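Local coordinates for tripeptidase (Staphylococcus aureus subsp. aureus, PDB 3RZA), which probably cleaves tripeptides as a metal-dependent peptidase of the M20/M25/M40 family, at residues I21-L27 against L377-S382; T29-L33 against L134-L138; T123-D129 against H366-M372; D190-V196 against V356-G361. All coordinates share one frame; numbering follows the deposited sequence.

Interaction 1. Residues I21-L27 against L377-S382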
loop_
_atom_site.group_PDB
_atom_site.type_symbol
_atom_site.label_atom_id
_atom_site.label_comp_id
_atom_site.label_asym_id
_atom_site.label_seq_id
_atom_site.Cartn_x
_atom_site.Cartn_y
_atom_site.Cartn_z
ATOM N N ILE A 21 -18.556 -3.831 -49.158
ATOM C CA ILE A 21 -17.367 -3.260 -48.451
ATOM C C ILE A 21 -16.069 -3.827 -49.057
ATOM O O ILE A 21 -16.009 -4.978 -49.479
ATOM C CB ILE A 21 -17.371 -3.401 -46.854
ATOM C CG1 ILE A 21 -17.211 -4.851 -46.402
ATOM C CG2 ILE A 21 -18.612 -2.728 -46.234
ATOM C CD1 ILE A 21 -15.805 -5.195 -45.960
ATOM N N ASN A 22 -15.059 -2.983 -49.136
ATOM C CA ASN A 22 -13.773 -3.333 -49.703
ATOM C C ASN A 22 -12.929 -3.805 -48.525
ATOM O O ASN A 22 -12.480 -2.993 -47.696
ATOM C CB ASN A 22 -13.175 -2.090 -50.410
ATOM C CG ASN A 22 -11.930 -2.399 -51.218
ATOM O OD1 ASN A 22 -11.046 -3.107 -50.774
ATOM N ND2 ASN A 22 -11.839 -1.804 -52.409
ATOM N N GLU A 23 -12.743 -5.115 -48.439
ATOM C CA GLU A 23 -12.163 -5.771 -47.250
ATOM C C GLU A 23 -10.695 -5.431 -47.030
ATOM O O GLU A 23 -10.255 -5.264 -45.890
ATOM C CB GLU A 23 -12.282 -7.305 -47.370
ATOM C CG GLU A 23 -13.726 -7.830 -47.447
ATOM C CD GLU A 23 -13.806 -9.349 -47.541
ATOM O OE1 GLU A 23 -12.750 -10.030 -47.623
ATOM O OE2 GLU A 23 -14.943 -9.859 -47.541
ATOM N N GLN A 24 -9.931 -5.403 -48.117
ATOM C CA GLN A 24 -8.537 -4.994 -48.060
ATOM C C GLN A 24 -8.414 -3.530 -47.668
ATOM O O GLN A 24 -7.549 -3.183 -46.876
ATOM C CB GLN A 24 -7.838 -5.240 -49.405
ATOM C CG GLN A 24 -6.314 -4.958 -49.432
ATOM C CD GLN A 24 -5.535 -5.872 -48.488
ATOM O OE1 GLN A 24 -5.067 -5.446 -47.420
ATOM N NE2 GLN A 24 -5.441 -7.144 -48.850
ATOM N N ARG A 25 -9.238 -2.668 -48.263
ATOM C CA ARG A 25 -9.199 -1.243 -47.912
ATOM C C ARG A 25 -9.531 -1.018 -46.428
ATOM O O ARG A 25 -8.868 -0.208 -45.769
ATOM C CB ARG A 25 -10.137 -0.425 -48.791
ATOM C CG ARG A 25 -10.036 1.108 -48.566
ATOM C CD ARG A 25 -10.825 1.854 -49.599
ATOM N NE ARG A 25 -12.246 1.519 -49.516
ATOM C CZ ARG A 25 -13.138 1.625 -50.516
ATOM N NH1 ARG A 25 -12.804 2.133 -51.710
ATOM N NH2 ARG A 25 -14.408 1.251 -50.300
ATOM N N LEU A 26 -10.546 -1.733 -45.924
ATOM C CA LEU A 26 -10.932 -1.700 -44.496
ATOM C C LEU A 26 -9.764 -2.088 -43.603
ATOM O O LEU A 26 -9.490 -1.407 -42.612
ATOM C CB LEU A 26 -12.115 -2.661 -44.232
ATOM C CG LEU A 26 -12.633 -2.867 -42.793
ATOM C CD1 LEU A 26 -12.937 -1.544 -42.128
ATOM C CD2 LEU A 26 -13.877 -3.773 -42.794
ATOM N N LEU A 27 -9.116 -3.209 -43.949
ATOM C CA LEU A 27 -7.941 -3.705 -43.214
ATOM C C LEU A 27 -6.800 -2.677 -43.212
ATOM O O LEU A 27 -6.239 -2.401 -42.172
ATOM C CB LEU A 27 -7.462 -5.068 -43.801
ATOM C CG LEU A 27 -6.177 -5.721 -43.244
ATOM C CD1 LEU A 27 -6.218 -5.818 -41.754
ATOM C CD2 LEU A 27 -5.933 -7.127 -43.907
ATOM N N LEU A 377 -14.152 -7.677 -38.266
ATOM C CA LEU A 377 -13.981 -6.357 -38.832
ATOM C C LEU A 377 -14.811 -6.207 -40.110
ATOM O O LEU A 377 -15.477 -5.219 -40.277
ATOM C CB LEU A 377 -12.503 -6.092 -39.120
ATOM C CG LEU A 377 -12.074 -4.728 -39.629
ATOM C CD1 LEU A 377 -12.232 -3.664 -38.558
ATOM C CD2 LEU A 377 -10.622 -4.822 -40.109
ATOM N N ASN A 378 -14.736 -7.202 -40.987
ATOM C CA ASN A 378 -15.561 -7.251 -42.221
ATOM C C ASN A 378 -17.057 -7.220 -41.923
ATOM O O ASN A 378 -17.786 -6.402 -42.482
ATOM C CB ASN A 378 -15.214 -8.495 -43.053
ATOM C CG ASN A 378 -13.781 -8.474 -43.595
ATOM O OD1 ASN A 378 -13.167 -7.404 -43.737
ATOM N ND2 ASN A 378 -13.234 -9.673 -43.892
ATOM N N LEU A 379 -17.504 -8.088 -41.012
ATOM C CA LEU A 379 -18.922 -8.122 -40.609
ATOM C C LEU A 379 -19.419 -6.828 -39.964
ATOM O O LEU A 379 -20.576 -6.455 -40.184
ATOM C CB LEU A 379 -19.220 -9.327 -39.663
ATOM C CG LEU A 379 -19.192 -10.725 -40.308
ATOM C CD1 LEU A 379 -19.234 -11.780 -39.212
ATOM C CD2 LEU A 379 -20.351 -10.942 -41.332
ATOM N N LEU A 380 -18.573 -6.166 -39.165
ATOM C CA LEU A 380 -18.953 -4.909 -38.479
ATOM C C LEU A 380 -19.178 -3.771 -39.465
ATOM O O LEU A 380 -20.155 -3.042 -39.345
ATOM C CB LEU A 380 -17.889 -4.469 -37.451
ATOM C CG LEU A 380 -18.154 -3.187 -36.615
ATOM C CD1 LEU A 380 -19.408 -3.359 -35.708
ATOM C CD2 LEU A 380 -16.892 -2.783 -35.790
ATOM N N ALA A 381 -18.223 -3.581 -40.380
ATOM C CA ALA A 381 -18.378 -2.631 -41.496
ATOM C C ALA A 381 -19.623 -2.936 -42.348
ATOM O O ALA A 381 -20.394 -2.026 -42.673
ATOM C CB ALA A 381 -17.117 -2.623 -42.368
ATOM N N SER A 382 -19.849 -4.213 -42.654
ATOM C CA SER A 382 -21.083 -4.624 -43.366
ATOM C C SER A 382 -22.348 -4.334 -42.544
ATOM O O SER A 382 -23.353 -3.908 -43.115
ATOM C CB SER A 382 -21.016 -6.097 -43.738
ATOM O OG SER A 382 -19.903 -6.310 -44.579
HETATM O O HOH W 1 -10.595 -6.920 -43.834
HETATM O O HOH W 2 -11.001 -10.373 -45.507
#
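With CG anti to the backbone N (chi1 176°), Leu-26 reaches out from helix 23-34 to meet Leu-377, whose CG is likewise anti. The two side chains approach tip to tip, CG of Leu-26 lying 3.7 Å from CG of Leu-377. Branch CD2 of Leu-26 goes on past its partner, 3.3 Å from the carbonyl O of Leu-377, and presses on the methyl of Ala-381, CD2 to CB 3.5 Å, a tight carbon pair. Just before the helix, Ile-21 extends the apolar patch: its CG2 faces Ala-381, while CG1 rests on OG of Ser-382 at 3.6 Å. That hydroxyl donates back to the carbonyl O of Asn-378, which also takes the amide N of Ser-382.

At the outer margin the contact turns polar. The carboxylate of Glu-23 and the side-chain amide of Asn-378 lie stacked, their planes 19° apart, and water mediates between the two residues. One water links the backbone carbonyl O of Glu-23 to Asn-378 OD1, donating to both, the latter at 2.6 Å; the other joins the two flat groups, donating to Glu-23 OE1 and accepting from Asn-378 ND2, 2.8 Å away. Asn-22, the N-cap, takes the amide N of Arg-25 on its OD1 and so fixes the start of the helix. Arg-25 itself turns to Glu-139 and Glu-146 of helix 128-147. The arrangement is that of a steep helix-helix crossing, 103° between the segments, in which the N-terminal helix packs on the C-terminal helix of the metallopeptidase domain.

Interaction 2. Residues T29-L33 against L134-L138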
loop_
_atom_site.group_PDB
_atom_site.type_symbol
_atom_site.label_atom_id
_atom_site.label_comp_id
_atom_site.label_asym_id
_atom_site.label_seq_id
_atom_site.Cartn_x
_atom_site.Cartn_y
_atom_site.Cartn_z
ATOM N N THR A 29 -7.047 0.598 -43.626
ATOM C CA THR A 29 -7.510 1.720 -42.785
ATOM C C THR A 29 -7.353 1.429 -41.304
ATOM O O THR A 29 -6.854 2.267 -40.561
ATOM C CB THR A 29 -8.966 2.084 -43.099
ATOM O OG1 THR A 29 -9.042 2.497 -44.460
ATOM C CG2 THR A 29 -9.492 3.215 -42.183
ATOM N N PHE A 30 -7.711 0.217 -40.895
ATOM C CA PHE A 30 -7.524 -0.211 -39.503
ATOM C C PHE A 30 -6.045 -0.176 -39.111
ATOM O O PHE A 30 -5.705 0.335 -38.053
ATOM C CB PHE A 30 -8.083 -1.628 -39.301
ATOM C CG PHE A 30 -7.868 -2.165 -37.934
ATOM C CD1 PHE A 30 -8.515 -1.588 -36.862
ATOM C CD2 PHE A 30 -6.990 -3.212 -37.698
ATOM C CE1 PHE A 30 -8.329 -2.027 -35.603
ATOM C CE2 PHE A 30 -6.790 -3.686 -36.380
ATOM C CZ PHE A 30 -7.471 -3.102 -35.343
ATOM N N LEU A 31 -5.179 -0.729 -39.977
ATOM C CA LEU A 31 -3.739 -0.784 -39.699
ATOM C C LEU A 31 -3.134 0.629 -39.614
ATOM O O LEU A 31 -2.341 0.917 -38.713
ATOM C CB LEU A 31 -2.997 -1.661 -40.735
ATOM C CG LEU A 31 -3.353 -3.171 -40.751
ATOM C CD1 LEU A 31 -2.798 -3.865 -41.987
ATOM C CD2 LEU A 31 -2.914 -3.904 -39.497
ATOM N N GLU A 32 -3.575 1.517 -40.500
ATOM C CA GLU A 32 -3.163 2.918 -40.474
ATOM C C GLU A 32 -3.468 3.592 -39.124
ATOM O O GLU A 32 -2.588 4.252 -38.533
ATOM C CB GLU A 32 -3.847 3.697 -41.614
ATOM C CG GLU A 32 -3.257 5.096 -41.857
ATOM C CD GLU A 32 -4.035 5.927 -42.864
ATOM O OE1 GLU A 32 -4.916 5.375 -43.587
ATOM O OE2 GLU A 32 -3.745 7.151 -42.935
ATOM N N LEU A 33 -4.696 3.393 -38.631
ATOM C CA LEU A 33 -5.155 4.053 -37.416
ATOM C C LEU A 33 -4.464 3.559 -36.152
ATOM O O LEU A 33 -4.126 4.386 -35.299
ATOM C CB LEU A 33 -6.670 3.954 -37.252
ATOM C CG LEU A 33 -7.553 4.695 -38.249
ATOM C CD1 LEU A 33 -8.998 4.331 -37.963
ATOM C CD2 LEU A 33 -7.358 6.210 -38.188
ATOM N N LEU A 134 -13.738 2.960 -35.678
ATOM C CA LEU A 134 -13.388 4.067 -36.572
ATOM C C LEU A 134 -13.156 3.604 -38.002
ATOM O O LEU A 134 -13.583 4.273 -38.934
ATOM C CB LEU A 134 -12.140 4.810 -36.066
ATOM C CG LEU A 134 -12.307 5.578 -34.755
ATOM C CD1 LEU A 134 -10.969 6.138 -34.308
ATOM C CD2 LEU A 134 -13.318 6.689 -34.885
ATOM N N ALA A 135 -12.469 2.468 -38.163
ATOM C CA ALA A 135 -12.162 1.932 -39.470
ATOM C C ALA A 135 -13.448 1.542 -40.205
ATOM O O ALA A 135 -13.664 1.958 -41.367
ATOM C CB ALA A 135 -11.216 0.728 -39.336
ATOM N N ALA A 136 -14.309 0.806 -39.495
ATOM C CA ALA A 136 -15.658 0.466 -39.960
ATOM C C ALA A 136 -16.446 1.689 -40.450
ATOM O O ALA A 136 -16.999 1.681 -41.568
ATOM C CB ALA A 136 -16.431 -0.284 -38.851
HETATM N N MSE A 137 -16.451 2.751 -39.651
HETATM C CA MSE A 137 -17.083 4.015 -40.068
HETATM C C MSE A 137 -16.499 4.588 -41.375
HETATM O O MSE A 137 -17.247 4.936 -42.300
HETATM C CB MSE A 137 -16.929 5.080 -38.989
HETATM C CG MSE A 137 -17.752 4.903 -37.732
HETATM SE SE MSE A 137 -17.153 6.226 -36.447
HETATM C CE MSE A 137 -18.382 5.726 -35.127
ATOM N N LEU A 138 -15.169 4.681 -41.448
ATOM C CA LEU A 138 -14.506 5.306 -42.612
ATOM C C LEU A 138 -14.756 4.515 -43.901
ATOM O O LEU A 138 -15.075 5.098 -44.931
ATOM C CB LEU A 138 -12.999 5.481 -42.359
ATOM C CG LEU A 138 -12.653 6.488 -41.239
ATOM C CD1 LEU A 138 -11.233 6.294 -40.709
ATOM C CD2 LEU A 138 -12.836 7.887 -41.712
#
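Apolar contact between side chains carries most of this helix pair, and Leu-33 and Ala-135 have the leading roles. CD1 of Leu-33 reaches CB of Leu-134, 3.7 Å away, and the two side chains run at about a right angle. The same methyl meets CD1 of Leu-138 at 4.0 Å, so one branch touches side chains a full helical turn apart. Thr-29 adds its methyl: CG2, anti to the backbone N, lies 3.8 Å from CD1 of Leu-138, while its hydroxyl bonds to the carbonyl of Arg-25 one turn earlier in its own helix.

A second kind of contact sets side chain against backbone. CB of Ala-135 sits 3.8 Å from CA of Phe-30, near the plane of the phenyl ring and at its edge; here the CA atoms of the two residues are 5.1 Å apart. Thr-29 CG2 likewise rests on CA of Ala-135. The small alanine allows this close approach, the segment axes passing 9.2 Å from each other.

Polar contact is left to the surroundings: Lys-131 donates to the carbonyl of Leu-33. Leu-50 of helix 46-56 touches both Leu-33 and Leu-134, and Leu-134 and Met-137 touch strands 93-98 and 154-159. The helices cross obliquely in largely opposed directions, 134° between the short segments: helix 23-34 packs on the outside of helix 128-147, which in turn lies on the central sheet of the alpha/beta catalytic domain.

Interaction 3. Residues T123-D129 against H366-M372. With CA (calcium ion), chain D; ZN (zinc ion), chain C.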
loop_
_atom_site.group_PDB
_atom_site.type_symbol
_atom_site.label_atom_id
_atom_site.label_comp_id
_atom_site.label_asym_id
_atom_site.label_seq_id
_atom_site.Cartn_x
_atom_site.Cartn_y
_atom_site.Cartn_z
ATOM N N THR A 123 4.310 -6.054 -27.120
ATOM C CA THR A 123 4.856 -4.973 -26.262
ATOM C C THR A 123 3.834 -3.846 -25.974
ATOM O O THR A 123 4.017 -3.068 -25.038
ATOM C CB THR A 123 6.095 -4.339 -26.911
ATOM O OG1 THR A 123 5.712 -3.612 -28.084
ATOM C CG2 THR A 123 7.109 -5.411 -27.292
ATOM N N THR A 124 2.793 -3.746 -26.814
ATOM C CA THR A 124 1.718 -2.774 -26.658
ATOM C C THR A 124 0.389 -3.499 -26.800
ATOM O O THR A 124 0.332 -4.668 -27.178
ATOM C CB THR A 124 1.793 -1.677 -27.754
ATOM O OG1 THR A 124 1.368 -2.222 -29.012
ATOM C CG2 THR A 124 3.232 -1.115 -27.897
ATOM N N ILE A 125 -0.675 -2.762 -26.549
ATOM C CA ILE A 125 -2.014 -3.134 -26.962
ATOM C C ILE A 125 -2.099 -3.018 -28.514
ATOM O O ILE A 125 -1.155 -2.544 -29.158
ATOM C CB ILE A 125 -3.113 -2.257 -26.211
ATOM C CG1 ILE A 125 -3.093 -0.768 -26.620
ATOM C CG2 ILE A 125 -2.947 -2.372 -24.686
ATOM C CD1 ILE A 125 -4.391 -0.123 -26.533
ATOM N N LEU A 126 -3.211 -3.451 -29.098
ATOM C CA LEU A 126 -3.473 -3.243 -30.540
ATOM C C LEU A 126 -4.190 -1.915 -30.753
ATOM O O LEU A 126 -3.897 -1.188 -31.700
ATOM C CB LEU A 126 -4.312 -4.402 -31.126
ATOM C CG LEU A 126 -4.651 -4.437 -32.621
ATOM C CD1 LEU A 126 -3.406 -4.246 -33.495
ATOM C CD2 LEU A 126 -5.344 -5.765 -32.997
ATOM N N GLY A 127 -5.136 -1.601 -29.886
ATOM C CA GLY A 127 -6.054 -0.510 -30.136
ATOM C C GLY A 127 -7.167 -0.834 -31.126
ATOM O O GLY A 127 -7.763 0.089 -31.705
ATOM N N ALA A 128 -7.513 -2.122 -31.267
ATOM C CA ALA A 128 -8.809 -2.505 -31.884
ATOM C C ALA A 128 -9.964 -1.845 -31.157
ATOM O O ALA A 128 -10.933 -1.412 -31.772
ATOM C CB ALA A 128 -8.977 -4.009 -31.898
ATOM N N ASP A 129 -9.851 -1.816 -29.841
ATOM C CA ASP A 129 -10.636 -0.955 -29.004
ATOM C C ASP A 129 -10.021 0.486 -29.021
ATOM O O ASP A 129 -9.027 0.742 -28.304
ATOM C CB ASP A 129 -10.670 -1.517 -27.613
ATOM C CG ASP A 129 -11.508 -0.705 -26.684
ATOM O OD1 ASP A 129 -12.316 0.128 -27.111
ATOM O OD2 ASP A 129 -11.367 -0.907 -25.465
ATOM N N HIS A 366 -7.388 -3.996 -23.664
ATOM C CA HIS A 366 -6.603 -3.416 -22.546
ATOM C C HIS A 366 -5.432 -4.272 -22.099
ATOM O O HIS A 366 -4.960 -4.103 -20.982
ATOM C CB HIS A 366 -7.460 -3.104 -21.310
ATOM C CG HIS A 366 -8.624 -2.213 -21.567
ATOM N ND1 HIS A 366 -9.383 -1.705 -20.535
ATOM C CD2 HIS A 366 -9.137 -1.698 -22.702
ATOM C CE1 HIS A 366 -10.326 -0.930 -21.022
ATOM N NE2 HIS A 366 -10.197 -0.900 -22.337
ATOM N N THR A 367 -4.985 -5.205 -22.938
ATOM C CA THR A 367 -3.833 -6.027 -22.647
ATOM C C THR A 367 -2.977 -6.083 -23.881
ATOM O O THR A 367 -3.459 -5.848 -25.003
ATOM C CB THR A 367 -4.211 -7.492 -22.220
ATOM O OG1 THR A 367 -4.573 -8.270 -23.378
ATOM C CG2 THR A 367 -5.340 -7.507 -21.179
ATOM N N THR A 368 -1.721 -6.453 -23.687
ATOM C CA THR A 368 -0.789 -6.611 -24.792
ATOM C C THR A 368 -1.052 -7.858 -25.679
ATOM O O THR A 368 -0.375 -8.038 -26.674
ATOM C CB THR A 368 0.708 -6.603 -24.309
ATOM O OG1 THR A 368 0.962 -7.733 -23.483
ATOM C CG2 THR A 368 1.059 -5.325 -23.527
ATOM N N ASN A 369 -2.000 -8.721 -25.296
ATOM C CA ASN A 369 -2.520 -9.810 -26.163
ATOM C C ASN A 369 -3.790 -9.437 -26.931
ATOM O O ASN A 369 -4.428 -10.315 -27.500
ATOM C CB ASN A 369 -2.805 -11.066 -25.322
ATOM C CG ASN A 369 -1.588 -11.567 -24.608
ATOM O OD1 ASN A 369 -0.549 -11.779 -25.218
ATOM N ND2 ASN A 369 -1.700 -11.742 -23.307
ATOM N N GLU A 370 -4.157 -8.148 -26.962
ATOM C CA GLU A 370 -5.364 -7.719 -27.685
ATOM C C GLU A 370 -5.285 -8.149 -29.113
ATOM O O GLU A 370 -4.227 -8.055 -29.721
ATOM C CB GLU A 370 -5.553 -6.205 -27.636
ATOM C CG GLU A 370 -6.831 -5.689 -28.370
ATOM C CD GLU A 370 -6.985 -4.186 -28.298
ATOM O OE1 GLU A 370 -6.081 -3.515 -27.756
ATOM O OE2 GLU A 370 -8.001 -3.673 -28.809
ATOM N N ARG A 371 -6.409 -8.622 -29.646
ATOM C CA ARG A 371 -6.461 -9.012 -31.050
ATOM C C ARG A 371 -7.790 -8.709 -31.677
ATOM O O ARG A 371 -8.798 -8.571 -30.969
ATOM C CB ARG A 371 -6.128 -10.502 -31.208
ATOM C CG ARG A 371 -7.156 -11.452 -30.581
ATOM C CD ARG A 371 -6.735 -12.910 -30.694
ATOM N NE ARG A 371 -7.877 -13.783 -30.370
ATOM C CZ ARG A 371 -7.925 -15.113 -30.523
ATOM N NH1 ARG A 371 -6.875 -15.812 -30.974
ATOM N NH2 ARG A 371 -9.051 -15.752 -30.212
HETATM N N MSE A 372 -7.793 -8.636 -33.012
HETATM C CA MSE A 372 -9.012 -8.343 -33.786
HETATM C C MSE A 372 -9.183 -9.433 -34.835
HETATM O O MSE A 372 -8.291 -9.595 -35.679
HETATM C CB MSE A 372 -8.900 -6.975 -34.458
HETATM C CG MSE A 372 -10.167 -6.492 -35.136
HETATM SE SE MSE A 372 -11.659 -6.261 -33.959
HETATM C CE MSE A 372 -13.088 -6.220 -35.240
HETATM CA CA CA D . -11.440 0.250 -23.744
HETATM ZN ZN ZN C . -13.774 1.312 -26.260
HETATM O O HOH W 3 -13.901 0.750 -24.254
#
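Glu-370 reaches into the loop before helix 128-147, its CB packed against Leu-126. CG lies 3.9 Å from Leu-126 CB and anti to its own backbone N (chi1 -179°), and the chain stays extended beyond it, which carries the carboxylate along the turning backbone. OE1 accepts from two successive amides, Leu-126 N at 3.2 Å and Gly-127 N at 3.0 Å, both from the same face above the carboxylate plane; the first bond is the more bent. OE2 takes Asp-129 N at 2.8 Å in a nearly straight bond of 172°, and touches the methyl of Ala-128. This grip on the start of the helix makes Glu-370 a second-shell residue of the two-metal centre seen in M20-type peptidases, since it holds the backbone of a metal ligand. Asp-129 bridges the ions, with OD1 2.1 Å from the zinc ion and OD2 2.1 Å from the calcium ion. A water also links the two metals. His-366 NE2 binds the calcium ion at 2.2 Å, its ring nearly coplanar with the Asp-129 carboxylate, 8° apart. His-98 and Asp-186 add to the zinc site, Glu-163 to the calcium site. Beyond the carboxylate, CB of Met-372, a selenomethionine, packs on the methyl of Ala-128 and on Leu-126 CD2.

Interaction 4. Residues D190-V196 against V356-G361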
loop_
_atom_site.group_PDB
_atom_site.type_symbol
_atom_site.label_atom_id
_atom_site.label_comp_id
_atom_site.label_asym_id
_atom_site.label_seq_id
_atom_site.Cartn_x
_atom_site.Cartn_y
_atom_site.Cartn_z
ATOM N N ASP A 190 -19.738 -10.229 -29.462
ATOM C CA ASP A 190 -19.647 -10.676 -30.845
ATOM C C ASP A 190 -20.352 -9.663 -31.772
ATOM O O ASP A 190 -21.365 -9.032 -31.376
ATOM C CB ASP A 190 -20.311 -12.053 -31.017
ATOM C CG ASP A 190 -19.643 -13.178 -30.186
ATOM O OD1 ASP A 190 -18.506 -13.019 -29.667
ATOM O OD2 ASP A 190 -20.294 -14.231 -30.052
ATOM N N VAL A 191 -19.847 -9.518 -32.996
ATOM C CA VAL A 191 -20.550 -8.704 -34.001
ATOM C C VAL A 191 -21.959 -9.309 -34.277
ATOM O O VAL A 191 -22.101 -10.532 -34.436
ATOM C CB VAL A 191 -19.748 -8.538 -35.302
ATOM C CG1 VAL A 191 -20.484 -7.616 -36.293
ATOM C CG2 VAL A 191 -18.337 -7.969 -35.001
ATOM N N GLY A 192 -22.987 -8.448 -34.229
ATOM C CA GLY A 192 -24.390 -8.857 -34.347
ATOM C C GLY A 192 -25.071 -9.068 -32.993
ATOM O O GLY A 192 -26.254 -9.406 -32.944
ATOM N N THR A 193 -24.319 -8.891 -31.898
ATOM C CA THR A 193 -24.883 -8.749 -30.550
ATOM C C THR A 193 -24.952 -7.272 -30.186
ATOM O O THR A 193 -24.022 -6.521 -30.483
ATOM C CB THR A 193 -24.034 -9.524 -29.532
ATOM O OG1 THR A 193 -24.074 -10.912 -29.897
ATOM C CG2 THR A 193 -24.563 -9.341 -28.100
ATOM N N THR A 194 -26.075 -6.860 -29.572
ATOM C CA THR A 194 -26.346 -5.449 -29.227
ATOM C C THR A 194 -26.523 -5.349 -27.720
ATOM O O THR A 194 -27.325 -6.070 -27.150
ATOM C CB THR A 194 -27.656 -4.946 -29.919
ATOM O OG1 THR A 194 -27.567 -5.198 -31.314
ATOM C CG2 THR A 194 -27.876 -3.457 -29.696
ATOM N N VAL A 195 -25.755 -4.460 -27.080
ATOM C CA VAL A 195 -25.976 -4.104 -25.700
ATOM C C VAL A 195 -27.144 -3.106 -25.625
ATOM O O VAL A 195 -27.034 -2.000 -26.168
ATOM C CB VAL A 195 -24.728 -3.447 -25.090
ATOM C CG1 VAL A 195 -25.035 -2.930 -23.700
ATOM C CG2 VAL A 195 -23.536 -4.417 -25.100
ATOM N N VAL A 196 -28.226 -3.493 -24.946
ATOM C CA VAL A 196 -29.454 -2.637 -24.777
ATOM C C VAL A 196 -29.578 -1.996 -23.402
ATOM O O VAL A 196 -30.498 -1.194 -23.162
ATOM C CB VAL A 196 -30.772 -3.408 -25.129
ATOM C CG1 VAL A 196 -30.707 -3.894 -26.603
ATOM C CG2 VAL A 196 -31.064 -4.602 -24.128
ATOM N N VAL A 356 -27.813 2.408 -28.202
ATOM C CA VAL A 356 -27.419 1.043 -27.846
ATOM C C VAL A 356 -26.005 0.837 -28.393
ATOM O O VAL A 356 -25.527 1.642 -29.208
ATOM C CB VAL A 356 -28.435 -0.004 -28.426
ATOM C CG1 VAL A 356 -29.866 0.351 -27.971
ATOM C CG2 VAL A 356 -28.354 -0.075 -29.918
ATOM N N ILE A 357 -25.344 -0.225 -27.943
ATOM C CA ILE A 357 -23.917 -0.396 -28.138
ATOM C C ILE A 357 -23.725 -1.680 -28.947
ATOM O O ILE A 357 -24.180 -2.746 -28.525
ATOM C CB ILE A 357 -23.114 -0.482 -26.786
ATOM C CG1 ILE A 357 -23.760 0.356 -25.669
ATOM C CG2 ILE A 357 -21.654 -0.039 -26.981
ATOM C CD1 ILE A 357 -23.855 1.883 -26.006
ATOM N N LEU A 358 -23.069 -1.563 -30.107
ATOM C CA LEU A 358 -22.870 -2.676 -31.019
ATOM C C LEU A 358 -21.620 -3.443 -30.642
ATOM O O LEU A 358 -20.572 -2.835 -30.377
ATOM C CB LEU A 358 -22.709 -2.174 -32.455
ATOM C CG LEU A 358 -23.858 -1.372 -33.046
ATOM C CD1 LEU A 358 -23.443 -0.862 -34.440
ATOM C CD2 LEU A 358 -25.164 -2.190 -33.089
ATOM N N GLY A 359 -21.712 -4.773 -30.662
ATOM C CA GLY A 359 -20.547 -5.623 -30.495
ATOM C C GLY A 359 -19.535 -5.379 -31.596
ATOM O O GLY A 359 -19.910 -5.337 -32.770
ATOM N N VAL A 360 -18.271 -5.154 -31.210
ATOM C CA VAL A 360 -17.167 -4.946 -32.136
ATOM C C VAL A 360 -16.403 -6.274 -32.434
ATOM O O VAL A 360 -15.700 -6.377 -33.459
ATOM C CB VAL A 360 -16.188 -3.855 -31.590
ATOM C CG1 VAL A 360 -15.005 -3.615 -32.549
ATOM C CG2 VAL A 360 -16.939 -2.546 -31.367
ATOM N N GLY A 361 -16.497 -7.271 -31.533
ATOM C CA GLY A 361 -15.764 -8.532 -31.699
ATOM C C GLY A 361 -14.257 -8.473 -31.389
ATOM O O GLY A 361 -13.551 -9.473 -31.574
HETATM O O HOH W 4 -22.432 -5.652 -33.592
#
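Val-195 and Ile-357 lie on one face of the sheet, their side chains crossing obliquely with CB to CB 3.8 Å. They form a hydrogen-bonded antiparallel pair: Val-195 N donates to Ile-357 O at 2.7 Å, and Ile-357 N returns to Val-195 O at 3.0 Å. On the opposite face Thr-194 is paired with Leu-358, yet its closest side-chain contact is diagonal. With CG2 anti to the backbone N, Thr-194 sets this methyl 3.4 Å from CG2 of Val-356, a tight pair. Ala-323 and Val-320 of helix 318-329 touch this side as well.

At the type II turn Asp-190 to Thr-193 the chain leaves strand pairing but stays close to Gly-359, whose N donates to Thr-193 O at 2.9 Å and whose CA lies 3.6 Å from Asp-190 O. A water bridges the two segments here, accepting from Gly-192 N and donating to Gly-359 O. Beyond it, Val-191 lays CG2 against the carbonyl O of Val-360, 3.4 Å away. Backbone bonds thus set the register where strand 194-209 joins strand 355-359, and apolar side-chain contacts fill in on both faces.

Overall arrangement
From the N terminus, helix 23-34 enters first and serves two contacts. Interaction 1 closes the longest loop, bringing it to helix 374-393 near the C terminus, and the other three nest inside. Interaction 2 ties the same helix to helix 128-147; the centres of interactions 1 and 2 lie about 9 Å apart. Interaction 3 joins the start of helix 128-147 to the loop and strand before helix 374-393; its segments alternate with those of interaction 2, so the two cross, and Phe-30 of interaction 2 touches Leu-126, Ala-128 and Met-372 of interaction 3. Interaction 4, nested within interaction 3 and in series with interaction 2, pairs strands 194-209 and 355-359. Together they connect terminal helices, metal centre and central sheet.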